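Local coordinates for cellulose biosynthesis protein BcsG (Salmonella typhimurium LT2, PDB 5OLT), which is required for cellulose biosynthesis and is represented here by its extramembrane domain, a zinc-binding member of the alkaline phosphatase family, at residues Asn96-Tyr101 and Pro353-Asn357; Arg282-Pro287 and Glu356-Val362; Leu69-Val74 and Ser288-Pro293. All coordinates share one frame; numbering follows the deposited sequence. Where two conformers were deposited one is given.

Interaction 1: residues Asn96-Tyr101 and Pro353-Asn357; sequences NSGTSY and PVSEN
A buried, largely polar contact joins the loop that carries strand 90-96 into helix 102-110 to the short edge strand 355-357 of the four-stranded antiparallel sheet, with Asn-357 holding one end and Asn-96 the other. The amide of Asn-357 binds the backbone and side chain of Ser-100 at once: OD1 takes Ser-100 N at 3.1 Å on a lone pair, while ND2 donates almost straight (174°) to Ser-100 OG at 2.9 Å. This fixes which way round the amide sits. Thr-99 OG1, anti to its own nitrogen (chi1 -178°), lies 2.7 Å from Asn-357 OD1 and 3.0 Å from Glu-356 O, two acceptors for a single proton. The same amide is stacked on one face of the Tyr-101 ring, their planes 18° apart, with ND2 offset toward the ring's rim. Midway, Glu-356 N donates to Gly-98 O at 2.8 Å. At the far end Asn-96 ND2 reaches Ser-355 OG at 3.0 Å, nearly in the amide plane, and Pro-353 CB packs against Asn-96 CG. Further bonds leave the contact: Asn-96 OD1 to Thr-290 OG1, Ser-100 OG to Arg-282 O, Tyr-101 OH to Asp-283 OD1. Helix 287-290 lies against Ser-97, Ser-100 and Ser-355, whereas Val-354 turns to helix 27-42 and strand 360-365.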
ATOM      1  N   ASN A  96       6.277   3.397   3.942  1.00  8.38           N
ATOM      2  CA  ASN A  96       6.560   2.286   4.851  1.00  8.45           C
ATOM      3  C   ASN A  96       5.375   1.354   4.937  1.00  8.92           C
ATOM      4  O   ASN A  96       4.260   1.764   5.215  1.00  9.33           O
ATOM      5  CB  ASN A  96       6.866   2.847   6.236  1.00  9.50           C
ATOM      6  CG  ASN A  96       7.372   1.780   7.171  1.00 10.40           C
ATOM      7  OD1 ASN A  96       8.433   1.193   6.903  1.00 12.71           O
ATOM      8  ND2 ASN A  96       6.632   1.506   8.253  1.00 10.66           N
ATOM      9  N   SER A  97       5.631   0.058   4.729  1.00  9.32           N
ATOM     10  CA  SER A  97       4.525  -0.910   4.718  1.00  9.12           C
ATOM     11  C   SER A  97       4.044  -1.316   6.125  1.00  9.09           C
ATOM     12  O   SER A  97       2.979  -1.917   6.247  1.00 10.36           O
ATOM     13  CB  SER A  97       4.911  -2.183   3.953  1.00  9.92           C
ATOM     14  OG  SER A  97       5.884  -2.895   4.679  1.00 11.78           O
ATOM     15  N   GLY A  98       4.806  -0.973   7.155  1.00  9.33           N
ATOM     16  CA  GLY A  98       4.357  -1.189   8.535  1.00  9.16           C
ATOM     17  C   GLY A  98       4.537  -2.592   9.085  1.00  9.66           C
ATOM     18  O   GLY A  98       4.214  -2.793  10.255  1.00  9.85           O
ATOM     19  N   THR A  99       5.005  -3.539   8.257  1.00  8.85           N
ATOM     20  CA  THR A  99       5.092  -4.960   8.651  1.00  8.55           C
ATOM     21  C   THR A  99       5.821  -5.710   7.585  1.00  8.91           C
ATOM     22  O   THR A  99       6.011  -5.185   6.456  1.00 10.15           O
ATOM     23  CB  THR A  99       3.669  -5.542   8.840  1.00  9.80           C
ATOM     24  OG1 THR A  99       3.772  -6.905   9.271  1.00 11.36           O
ATOM     25  CG2 THR A  99       2.859  -5.467   7.546  1.00 11.63           C
ATOM     26  N   SER A 100       6.275  -6.921   7.919  1.00  9.39           N
ATOM     27  CA  SER A 100       6.917  -7.744   6.905  1.00  9.51           C
ATOM     28  C   SER A 100       6.162  -9.031   6.593  1.00  8.81           C
ATOM     29  O   SER A 100       6.725  -9.878   5.879  1.00 10.19           O
ATOM     30  CB  SER A 100       8.362  -8.011   7.242  1.00 12.19           C
ATOM     31  OG  SER A 100       8.506  -8.626   8.510  1.00 12.51           O
ATOM     32  N   TYR A 101       4.907  -9.149   7.061  1.00  9.17           N
ATOM     33  CA  TYR A 101       4.082 -10.330   6.769  1.00  9.71           C
ATOM     34  C   TYR A 101       2.855  -9.954   5.969  1.00 10.06           C
ATOM     35  O   TYR A 101       2.341  -8.840   6.094  1.00 10.59           O
ATOM     36  CB  TYR A 101       3.651 -11.013   8.075  1.00 11.41           C
ATOM     37  CG  TYR A 101       4.781 -11.652   8.889  1.00 12.05           C
ATOM     38  CD1 TYR A 101       5.873 -12.273   8.280  1.00 13.71           C
ATOM     39  CD2 TYR A 101       4.679 -11.704  10.268  1.00 12.84           C
ATOM     40  CE1 TYR A 101       6.879 -12.890   9.046  1.00 13.91           C
ATOM     41  CE2 TYR A 101       5.640 -12.347  11.043  1.00 13.92           C
ATOM     42  CZ  TYR A 101       6.737 -12.928  10.428  1.00 12.59           C
ATOM     43  OH  TYR A 101       7.682 -13.551  11.254  1.00 15.43           O
ATOM     44  N   PRO A 353       8.181   5.957  10.074  1.00 10.11           N
ATOM     45  CA  PRO A 353       8.370   4.553   9.635  1.00 10.37           C
ATOM     46  C   PRO A 353       8.508   3.601  10.809  1.00 10.70           C
ATOM     47  O   PRO A 353       9.586   3.296  11.263  1.00 15.26           O
ATOM     48  CB  PRO A 353       9.651   4.620   8.800  1.00 12.00           C
ATOM     49  CG  PRO A 353      10.409   5.720   9.448  1.00 10.75           C
ATOM     50  CD  PRO A 353       9.370   6.777   9.770  1.00 11.23           C
ATOM     51  N   VAL A 354       7.381   3.198  11.312  1.00  9.76           N
ATOM     52  CA  VAL A 354       7.291   2.224  12.395  1.00  8.96           C
ATOM     53  C   VAL A 354       6.732   0.953  11.782  1.00  8.89           C
ATOM     54  O   VAL A 354       5.745   1.000  11.041  1.00  9.26           O
ATOM     55  CB  VAL A 354       6.328   2.734  13.483  1.00  9.35           C
ATOM     56  CG1 VAL A 354       6.076   1.651  14.539  1.00 10.61           C
ATOM     57  CG2 VAL A 354       6.878   4.036  14.092  1.00 11.32           C
ATOM     58  N   SER A 355       7.356  -0.185  12.077  1.00  8.80           N
ATOM     59  CA  SER A 355       6.887  -1.448  11.512  1.00  9.15           C
ATOM     60  C   SER A 355       6.824  -2.505  12.595  1.00  9.36           C
ATOM     61  O   SER A 355       7.656  -2.499  13.528  1.00 10.16           O
ATOM     62  CB  SER A 355       7.833  -1.932  10.405  1.00 10.31           C
ATOM     63  OG  SER A 355       7.913  -0.951   9.388  1.00 10.91           O
ATOM     64  N   GLU A 356       5.851  -3.394  12.476  1.00  9.10           N
ATOM     65  CA  GLU A 356       5.666  -4.417  13.493  1.00  9.98           C
ATOM     66  C   GLU A 356       5.199  -5.693  12.946  1.00 10.07           C
ATOM     67  O   GLU A 356       4.458  -5.735  11.960  1.00 10.99           O
ATOM     68  CB  GLU A 356       4.542  -4.022  14.488  1.00 13.71           C
ATOM     69  CG  GLU A 356       4.633  -2.662  15.042  1.00 15.45           C
ATOM     70  CD  GLU A 356       3.670  -2.425  16.177  1.00 14.04           C
ATOM     71  OE1 GLU A 356       3.168  -3.379  16.874  1.00 13.33           O
ATOM     72  OE2 GLU A 356       3.472  -1.228  16.363  1.00 15.41           O
ATOM     73  N   ASN A 357       5.643  -6.763  13.612  0.70 10.76           N
ATOM     74  CA  ASN A 357       4.982  -8.075  13.518  0.70 11.78           C
ATOM     75  C   ASN A 357       4.604  -8.415  14.977  0.70 12.11           C
ATOM     76  O   ASN A 357       4.907  -7.638  15.873  0.70 11.86           O
ATOM     77  CB  ASN A 357       5.921  -9.119  12.901  0.70 12.41           C
ATOM     78  CG  ASN A 357       6.422  -8.733  11.506  0.70 11.53           C
ATOM     79  OD1 ASN A 357       5.722  -8.101  10.712  0.70 11.17           O
ATOM     80  ND2 ASN A 357       7.624  -9.176  11.184  0.70 11.20           N
TER

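Interaction 2: residues Arg282-Pro287 and Glu356-Val362; sequences RDIPSP and ENANAVV
Arg-282 and Asp-283 open the segment at the hairpin's end, where Asp-283 O receives ND2 of Asn-357 at 2.9 Å. The oxygen lies nearly in the asparagine's amide plane, but the donor stands well above the carbonyl plane, 64° out of it, and the N-H is bent to 143°. This is the second N-H of an amide that is also tied to the loop 96-101. Arg-282 itself turns toward the zinc site, touching His-267, and its NH1 binds a citrate, probably from the crystallisation liquor. Ile-284 sends its two arms to different residues of the returning strand: CD1 meets Ala-360 CB at 3.7 Å, and CG2, anti to the backbone N, meets Val-362 CG2 at 3.8 Å. The surface they pack on is a beta hairpin, strands 355-357 and 360-365, in which Asn-357 N donates to Ala-360 O; the reverse bond, Ala-360 N to Asn-357 O, is the weak one of the type I turn between them. Pro-285 then points its ring into the hairpin, CD lying 3.6 Å from Asn-357 ND2 and CG 4.0 Å from Glu-356 N, and the ring runs alongside the Val-362 side chain, pointing the other way, CD next to CG2. An inverse gamma turn is built around Pro-285, with Ser-286 N donating to Ile-284 O, and Pro-285 O comes 3.4 Å from Val-362 CB. Ser-286 OG caps the following helix at Ile-289 N. Pro-287 ends the contact, its CD touching Val-362 CG1 at 4.1 Å, the two side chains at about a right angle.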
ATOM      1  N   ARG A 282      12.480 -12.753   6.787  1.00 10.87           N
ATOM      2  CA  ARG A 282      11.863 -11.412   6.993  1.00 10.44           C
ATOM      3  C   ARG A 282      11.028 -11.397   8.280  1.00 10.95           C
ATOM      4  O   ARG A 282      10.001 -10.760   8.362  1.00 12.66           O
ATOM      5  CB  ARG A 282      11.092 -10.960   5.730  1.00 11.12           C
ATOM      6  CG  ARG A 282      10.102 -11.982   5.224  1.00 11.73           C
ATOM      7  CD  ARG A 282       9.341 -11.394   4.048  1.00 10.86           C
ATOM      8  NE  ARG A 282       8.654 -12.459   3.319  1.00 12.06           N
ATOM      9  CZ  ARG A 282       7.430 -12.914   3.563  1.00 12.56           C
ATOM     10  NH1 ARG A 282       6.652 -12.395   4.514  1.00 11.87           N
ATOM     11  NH2 ARG A 282       6.979 -13.957   2.840  1.00 15.83           N
ATOM     12  N   ASP A 283      11.501 -12.093   9.317  1.00 11.10           N
ATOM     13  CA  ASP A 283      10.758 -12.079  10.588  1.00 10.30           C
ATOM     14  C   ASP A 283      10.897 -10.778  11.350  1.00 10.10           C
ATOM     15  O   ASP A 283      10.053 -10.474  12.204  1.00 12.04           O
ATOM     16  CB  ASP A 283      11.158 -13.289  11.447  1.00 12.37           C
ATOM     17  CG  ASP A 283      10.835 -14.581  10.712  1.00 15.34           C
ATOM     18  OD1 ASP A 283       9.651 -14.769  10.273  1.00 16.47           O
ATOM     19  OD2 ASP A 283      11.767 -15.332  10.455  1.00 20.03           O
ATOM     20  N   ILE A 284      11.960 -10.031  11.072  1.00  9.52           N
ATOM     21  CA  ILE A 284      12.117  -8.685  11.620  1.00  9.84           C
ATOM     22  C   ILE A 284      11.817  -7.694  10.502  1.00  9.61           C
ATOM     23  O   ILE A 284      12.405  -7.778   9.426  1.00 10.58           O
ATOM     24  CB  ILE A 284      13.523  -8.467  12.200  1.00 10.37           C
ATOM     25  CG1 ILE A 284      13.823  -9.511  13.324  1.00 12.57           C
ATOM     26  CG2 ILE A 284      13.682  -7.041  12.709  1.00 11.92           C
ATOM     27  CD1 ILE A 284      12.867  -9.441  14.512  1.00 15.19           C
ATOM     28  N   PRO A 285      10.870  -6.764  10.726  1.00  9.05           N
ATOM     29  CA  PRO A 285      10.448  -5.857   9.622  1.00  9.48           C
ATOM     30  C   PRO A 285      11.418  -4.678   9.490  1.00  9.34           C
ATOM     31  O   PRO A 285      11.163  -3.550   9.944  1.00 10.49           O
ATOM     32  CB  PRO A 285       9.041  -5.452  10.042  1.00  9.61           C
ATOM     33  CG  PRO A 285       9.127  -5.431  11.554  1.00  9.88           C
ATOM     34  CD  PRO A 285      10.027  -6.599  11.931  1.00  9.57           C
ATOM     35  N   SER A 286      12.583  -4.990   8.926  1.00  9.88           N
ATOM     36  CA  SER A 286      13.642  -4.009   8.760  1.00 10.34           C
ATOM     37  C   SER A 286      13.269  -2.911   7.771  1.00 10.49           C
ATOM     38  O   SER A 286      12.378  -3.104   6.941  1.00  9.70           O
ATOM     39  CB  SER A 286      14.887  -4.732   8.257  1.00 11.44           C
ATOM     40  OG  SER A 286      14.659  -5.118   6.911  1.00 11.93           O
ATOM     41  N   PRO A 287      14.000  -1.779   7.814  1.00 10.18           N
ATOM     42  CA  PRO A 287      13.726  -0.694   6.879  1.00 11.15           C
ATOM     43  C   PRO A 287      13.842  -1.158   5.429  1.00 10.40           C
ATOM     44  O   PRO A 287      13.022  -0.764   4.598  1.00 11.75           O
ATOM     45  CB  PRO A 287      14.799   0.334   7.234  1.00 11.78           C
ATOM     46  CG  PRO A 287      15.011   0.146   8.700  1.00 12.02           C
ATOM     47  CD  PRO A 287      14.955  -1.366   8.870  1.00 11.92           C
ATOM     48  N   GLU A 356       5.851  -3.394  12.476  1.00  9.10           N
ATOM     49  CA  GLU A 356       5.666  -4.417  13.493  1.00  9.98           C
ATOM     50  C   GLU A 356       5.199  -5.693  12.946  1.00 10.07           C
ATOM     51  O   GLU A 356       4.458  -5.735  11.960  1.00 10.99           O
ATOM     52  CB  GLU A 356       4.542  -4.022  14.488  1.00 13.71           C
ATOM     53  CG  GLU A 356       4.633  -2.662  15.042  1.00 15.45           C
ATOM     54  CD  GLU A 356       3.670  -2.425  16.177  1.00 14.04           C
ATOM     55  OE1 GLU A 356       3.168  -3.379  16.874  1.00 13.33           O
ATOM     56  OE2 GLU A 356       3.472  -1.228  16.363  1.00 15.41           O
ATOM     57  N   ASN A 357       5.643  -6.763  13.612  0.70 10.76           N
ATOM     58  CA  ASN A 357       4.982  -8.075  13.518  0.70 11.78           C
ATOM     59  C   ASN A 357       4.604  -8.415  14.977  0.70 12.11           C
ATOM     60  O   ASN A 357       4.907  -7.638  15.873  0.70 11.86           O
ATOM     61  CB  ASN A 357       5.921  -9.119  12.901  0.70 12.41           C
ATOM     62  CG  ASN A 357       6.422  -8.733  11.506  0.70 11.53           C
ATOM     63  OD1 ASN A 357       5.722  -8.101  10.712  0.70 11.17           O
ATOM     64  ND2 ASN A 357       7.624  -9.176  11.184  0.70 11.20           N
ATOM     65  N   ALA A 358       3.986  -9.568  15.237  1.00 14.18           N
ATOM     66  CA  ALA A 358       3.544  -9.920  16.608  1.00 15.33           C
ATOM     67  C   ALA A 358       4.641  -9.752  17.640  1.00 16.59           C
ATOM     68  O   ALA A 358       4.391  -9.280  18.757  1.00 21.08           O
ATOM     69  CB  ALA A 358       2.983 -11.329  16.681  1.00 17.65           C
ATOM     70  N   ASN A 359       5.867 -10.059  17.237  1.00 14.39           N
ATOM     71  CA  ASN A 359       6.925 -10.156  18.222  1.00 18.21           C
ATOM     72  C   ASN A 359       7.980  -9.069  18.203  1.00 17.31           C
ATOM     73  O   ASN A 359       8.899  -9.070  19.006  1.00 20.64           O
ATOM     74  CB  ASN A 359       7.622 -11.511  18.036  1.00 24.70           C
ATOM     75  CG  ASN A 359       6.744 -12.695  18.387  1.00 26.12           C
ATOM     76  OD1 ASN A 359       6.002 -13.237  17.552  1.00 30.14           O
ATOM     77  ND2 ASN A 359       6.884 -13.159  19.625  1.00 30.33           N
ATOM     78  N   ALA A 360       7.868  -8.137  17.263  1.00 14.37           N
ATOM     79  CA  ALA A 360       8.955  -7.202  17.040  1.00 12.65           C
ATOM     80  C   ALA A 360       8.418  -5.884  16.547  1.00 11.85           C
ATOM     81  O   ALA A 360       7.463  -5.853  15.752  1.00 12.57           O
ATOM     82  CB  ALA A 360       9.920  -7.768  16.004  1.00 14.75           C
ATOM     83  N   VAL A 361       9.043  -4.807  17.030  1.00 11.44           N
ATOM     84  CA  VAL A 361       8.797  -3.441  16.501  1.00  9.97           C
ATOM     85  C   VAL A 361      10.130  -2.873  16.024  1.00 10.51           C
ATOM     86  O   VAL A 361      11.168  -3.050  16.685  1.00 11.28           O
ATOM     87  CB  VAL A 361       8.210  -2.500  17.593  1.00 10.87           C
ATOM     88  CG1 VAL A 361       7.877  -1.152  16.997  1.00 11.34           C
ATOM     89  CG2 VAL A 361       6.932  -3.066  18.259  1.00 12.74           C
ATOM     90  N   VAL A 362      10.095  -2.223  14.852  1.00  9.68           N
ATOM     91  CA  VAL A 362      11.267  -1.552  14.316  1.00  9.60           C
ATOM     92  C   VAL A 362      10.874  -0.088  14.139  1.00  9.45           C
ATOM     93  O   VAL A 362       9.814   0.226  13.577  1.00  9.66           O
ATOM     94  CB  VAL A 362      11.708  -2.150  12.967  1.00  9.57           C
ATOM     95  CG1 VAL A 362      12.811  -1.319  12.339  1.00 11.66           C
ATOM     96  CG2 VAL A 362      12.195  -3.571  13.187  1.00 10.73           C
TER

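Interaction 3: residues Leu69-Val74 and Ser288-Pro293; sequences LSWSDV and SITNVP
A capping box starts helix 71-76, and the contact sets this helix N-terminus, a few residues beyond the zinc ligand Cys-67, against the junction between helix 287-290 and strand 291-299 of the large mixed sheet. Within the box Asp-73 N donates to Ser-70 OG and Ser-70 N to Asp-73 OD2, the latter met from above the carboxylate plane. Across the contact Trp-71 N donates to Asn-291 O at 3.0 Å, in the carbonyl plane. A water extends this link: it accepts from Ser-72 N and donates to both Ser-288 O and Asn-291 O, so the helix's next amide also reaches the junction. The hydroxyls of Ser-72 and Ser-288 also meet, OG to OG, at 3.0 Å. On the Leu-69 side, Pro-293 wedges between Leu-69 and the tryptophan. Its CD lies 3.5 Å from Trp-71 N, and its CG touches Leu-69 CG at 4.0 Å. Val-292 CG1 rests 3.5 Å from Leu-69 O, a buried carbonyl oxygen without a polar partner in the model. The indole also meets Trp-85 and strand 90-96, where Phe-92 O is a weak partner of Trp-71 NE1; a second water lies at the indole's edge, in plane, weakly accepting from NE1 and 2.7 Å from Val-292 O. Trp-71 CG lies anti to the carbonyl carbon (chi1 -78°), which lays the indole over the proline in a CH-pi contact: Pro-293 CB stands 3.5 Å from the centroid of the six-membered ring of Trp-71, 15° off its normal.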
ATOM      1  N   LEU A  69       7.786  -7.185  -2.558  1.00  8.43           N
ATOM      2  CA  LEU A  69       8.343  -6.170  -3.447  1.00  8.46           C
ATOM      3  C   LEU A  69       8.676  -4.938  -2.613  1.00  8.79           C
ATOM      4  O   LEU A  69       7.768  -4.193  -2.221  1.00 11.07           O
ATOM      5  CB  LEU A  69       7.325  -5.836  -4.557  1.00  9.72           C
ATOM      6  CG  LEU A  69       7.798  -4.712  -5.508  1.00  9.94           C
ATOM      7  CD1 LEU A  69       9.061  -5.121  -6.227  1.00 11.48           C
ATOM      8  CD2 LEU A  69       6.666  -4.439  -6.509  1.00 12.19           C
ATOM      9  N   SER A  70       9.966  -4.696  -2.400  1.00  8.36           N
ATOM     10  CA  SER A  70      10.447  -3.433  -1.785  1.00  8.41           C
ATOM     11  C   SER A  70      11.394  -2.708  -2.730  1.00  8.77           C
ATOM     12  O   SER A  70      11.862  -3.280  -3.724  1.00  8.45           O
ATOM     13  CB  SER A  70      11.181  -3.731  -0.475  1.00  9.36           C
ATOM     14  OG  SER A  70      12.399  -4.423  -0.771  1.00  9.77           O
ATOM     15  N   TRP A  71      11.708  -1.457  -2.409  1.00  9.06           N
ATOM     16  CA  TRP A  71      12.726  -0.767  -3.201  1.00  9.35           C
ATOM     17  C   TRP A  71      14.046  -1.500  -3.189  1.00  9.00           C
ATOM     18  O   TRP A  71      14.716  -1.538  -4.229  1.00  9.89           O
ATOM     19  CB  TRP A  71      12.938   0.668  -2.741  1.00 10.36           C
ATOM     20  CG  TRP A  71      11.869   1.630  -3.203  1.00 10.98           C
ATOM     21  CD1 TRP A  71      11.051   2.410  -2.395  1.00 11.19           C
ATOM     22  CD2 TRP A  71      11.547   2.018  -4.556  1.00 10.59           C
ATOM     23  NE1 TRP A  71      10.240   3.224  -3.152  1.00 11.73           N
ATOM     24  CE2 TRP A  71      10.501   2.999  -4.485  1.00 11.35           C
ATOM     25  CE3 TRP A  71      12.010   1.612  -5.821  1.00 11.93           C
ATOM     26  CZ2 TRP A  71       9.940   3.594  -5.642  1.00 13.23           C
ATOM     27  CZ3 TRP A  71      11.413   2.161  -6.965  1.00 13.60           C
ATOM     28  CH2 TRP A  71      10.394   3.146  -6.866  1.00 14.61           C
ATOM     29  N   SER A  72      14.451  -2.071  -2.036  1.00  9.45           N
ATOM     30  CA  SER A  72      15.671  -2.835  -1.966  0.50  9.92           C
ATOM     31  C   SER A  72      15.649  -4.016  -2.957  1.00  9.52           C
ATOM     32  O   SER A  72      16.658  -4.331  -3.591  1.00 11.23           O
ATOM     33  CB  SER A  72      15.853  -3.344  -0.550  0.50 11.63           C
ATOM     34  OG  SER A  72      17.037  -4.078  -0.452  0.50 12.95           O
ATOM     35  N   ASP A  73      14.496  -4.679  -3.070  1.00  9.40           N
ATOM     36  CA  ASP A  73      14.390  -5.783  -4.011  1.00  9.80           C
ATOM     37  C   ASP A  73      14.528  -5.292  -5.455  1.00  9.46           C
ATOM     38  O   ASP A  73      15.195  -5.948  -6.253  1.00 10.73           O
ATOM     39  CB  ASP A  73      13.043  -6.491  -3.912  1.00 10.34           C
ATOM     40  CG  ASP A  73      12.721  -7.072  -2.535  1.00 10.54           C
ATOM     41  OD1 ASP A  73      13.644  -7.450  -1.769  1.00 11.21           O
ATOM     42  OD2 ASP A  73      11.494  -7.186  -2.268  1.00 10.31           O
ATOM     43  N   VAL A  74      13.904  -4.149  -5.761  1.00  8.96           N
ATOM     44  CA  VAL A  74      13.980  -3.588  -7.126  1.00  9.96           C
ATOM     45  C   VAL A  74      15.457  -3.281  -7.458  1.00 10.25           C
ATOM     46  O   VAL A  74      15.941  -3.617  -8.560  1.00 11.01           O
ATOM     47  CB  VAL A  74      13.102  -2.354  -7.290  1.00  9.10           C
ATOM     48  CG1 VAL A  74      13.266  -1.767  -8.696  1.00 11.04           C
ATOM     49  CG2 VAL A  74      11.647  -2.699  -7.028  1.00 11.31           C
ATOM     50  N   SER A 288      14.816  -1.997   5.130  0.70  9.83           N
ATOM     51  CA  SER A 288      14.976  -2.498   3.767  0.70  9.40           C
ATOM     52  C   SER A 288      13.731  -3.260   3.305  0.70  9.08           C
ATOM     53  O   SER A 288      13.286  -3.140   2.141  0.70 10.17           O
ATOM     54  CB  SER A 288      16.202  -3.398   3.762  0.70 11.42           C
ATOM     55  OG  SER A 288      16.453  -3.957   2.506  0.70 13.42           O
ATOM     56  N   ILE A 289      13.173  -4.070   4.208  1.00  8.69           N
ATOM     57  CA  ILE A 289      12.018  -4.905   3.856  1.00  8.73           C
ATOM     58  C   ILE A 289      10.746  -4.053   3.726  1.00  9.08           C
ATOM     59  O   ILE A 289       9.873  -4.357   2.925  1.00  9.90           O
ATOM     60  CB  ILE A 289      11.844  -6.045   4.892  1.00  9.11           C
ATOM     61  CG1 ILE A 289      13.036  -7.019   4.712  1.00  9.84           C
ATOM     62  CG2 ILE A 289      10.540  -6.788   4.692  1.00 10.35           C
ATOM     63  CD1 ILE A 289      13.227  -7.997   5.870  1.00 11.39           C
ATOM     64  N   THR A 290      10.615  -2.995   4.515  1.00  9.05           N
ATOM     65  CA  THR A 290       9.341  -2.290   4.588  1.00  9.20           C
ATOM     66  C   THR A 290       9.285  -0.990   3.761  1.00  8.94           C
ATOM     67  O   THR A 290       8.198  -0.445   3.624  1.00  9.72           O
ATOM     68  CB  THR A 290       8.972  -1.953   6.039  1.00  9.19           C
ATOM     69  OG1 THR A 290       9.981  -1.051   6.549  1.00 10.30           O
ATOM     70  CG2 THR A 290       8.926  -3.243   6.870  1.00  9.21           C
ATOM     71  N   ASN A 291      10.401  -0.534   3.185  1.00  8.88           N
ATOM     72  CA  ASN A 291      10.326   0.669   2.321  1.00  9.59           C
ATOM     73  C   ASN A 291       9.962   0.203   0.897  1.00  9.13           C
ATOM     74  O   ASN A 291      10.801  -0.377   0.203  1.00  9.50           O
ATOM     75  CB  ASN A 291      11.661   1.379   2.336  1.00 10.86           C
ATOM     76  CG  ASN A 291      11.653   2.579   1.433  1.00 12.60           C
ATOM     77  OD1 ASN A 291      10.601   3.178   1.219  1.00 15.80           O
ATOM     78  ND2 ASN A 291      12.823   2.905   0.852  1.00 16.82           N
ATOM     79  N   VAL A 292       8.693   0.402   0.508  1.00  9.03           N
ATOM     80  CA  VAL A 292       8.141  -0.219  -0.693  1.00  8.80           C
ATOM     81  C   VAL A 292       7.727   0.807  -1.736  1.00  9.14           C
ATOM     82  O   VAL A 292       7.334   1.924  -1.386  1.00 10.11           O
ATOM     83  CB  VAL A 292       6.944  -1.138  -0.334  1.00  8.66           C
ATOM     84  CG1 VAL A 292       7.363  -2.262   0.623  1.00  9.81           C
ATOM     85  CG2 VAL A 292       5.748  -0.364   0.258  1.00 10.07           C
ATOM     86  N   PRO A 293       7.780   0.416  -3.031  1.00  9.59           N
ATOM     87  CA  PRO A 293       7.389   1.355  -4.102  1.00 10.41           C
ATOM     88  C   PRO A 293       5.898   1.453  -4.301  1.00 12.76           C
ATOM     89  O   PRO A 293       5.294   0.630  -4.990  1.00 17.89           O
ATOM     90  CB  PRO A 293       8.057   0.744  -5.348  1.00 11.35           C
ATOM     91  CG  PRO A 293       8.120  -0.739  -5.073  1.00 10.89           C
ATOM     92  CD  PRO A 293       8.444  -0.807  -3.567  1.00  9.72           C
TER
HETATM   93  O   HOH W   1       8.833   4.030  -0.800  1.00 15.09           O
HETATM   94  O   HOH W   2      13.389  -1.169   0.493  1.00 10.57           O

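Overall arrangement
Interactions 1 and 2 lie side by side, centres about 6 Å apart, and share Glu-356 and Asn-357; the centre of interaction 3 lies about 12 Å and 14 Å from theirs. Along the chain the segments run 69-74, 96-101, 282-287, 288-293, then 353-362, so interaction 3 alternates with the other two. Segments 282-287 and 288-293 are consecutive, and helix 287-290 links all three contacts, with Thr-290 hydrogen-bonded through its backbone to Ser-97. Interactions 1 and 2 tie the C-terminal antiparallel sheet to the loops at one end of the mixed sheet, and interaction 3 sets helix 71-76 on the same end, close to the zinc ligands Cys-67 and Ser-102.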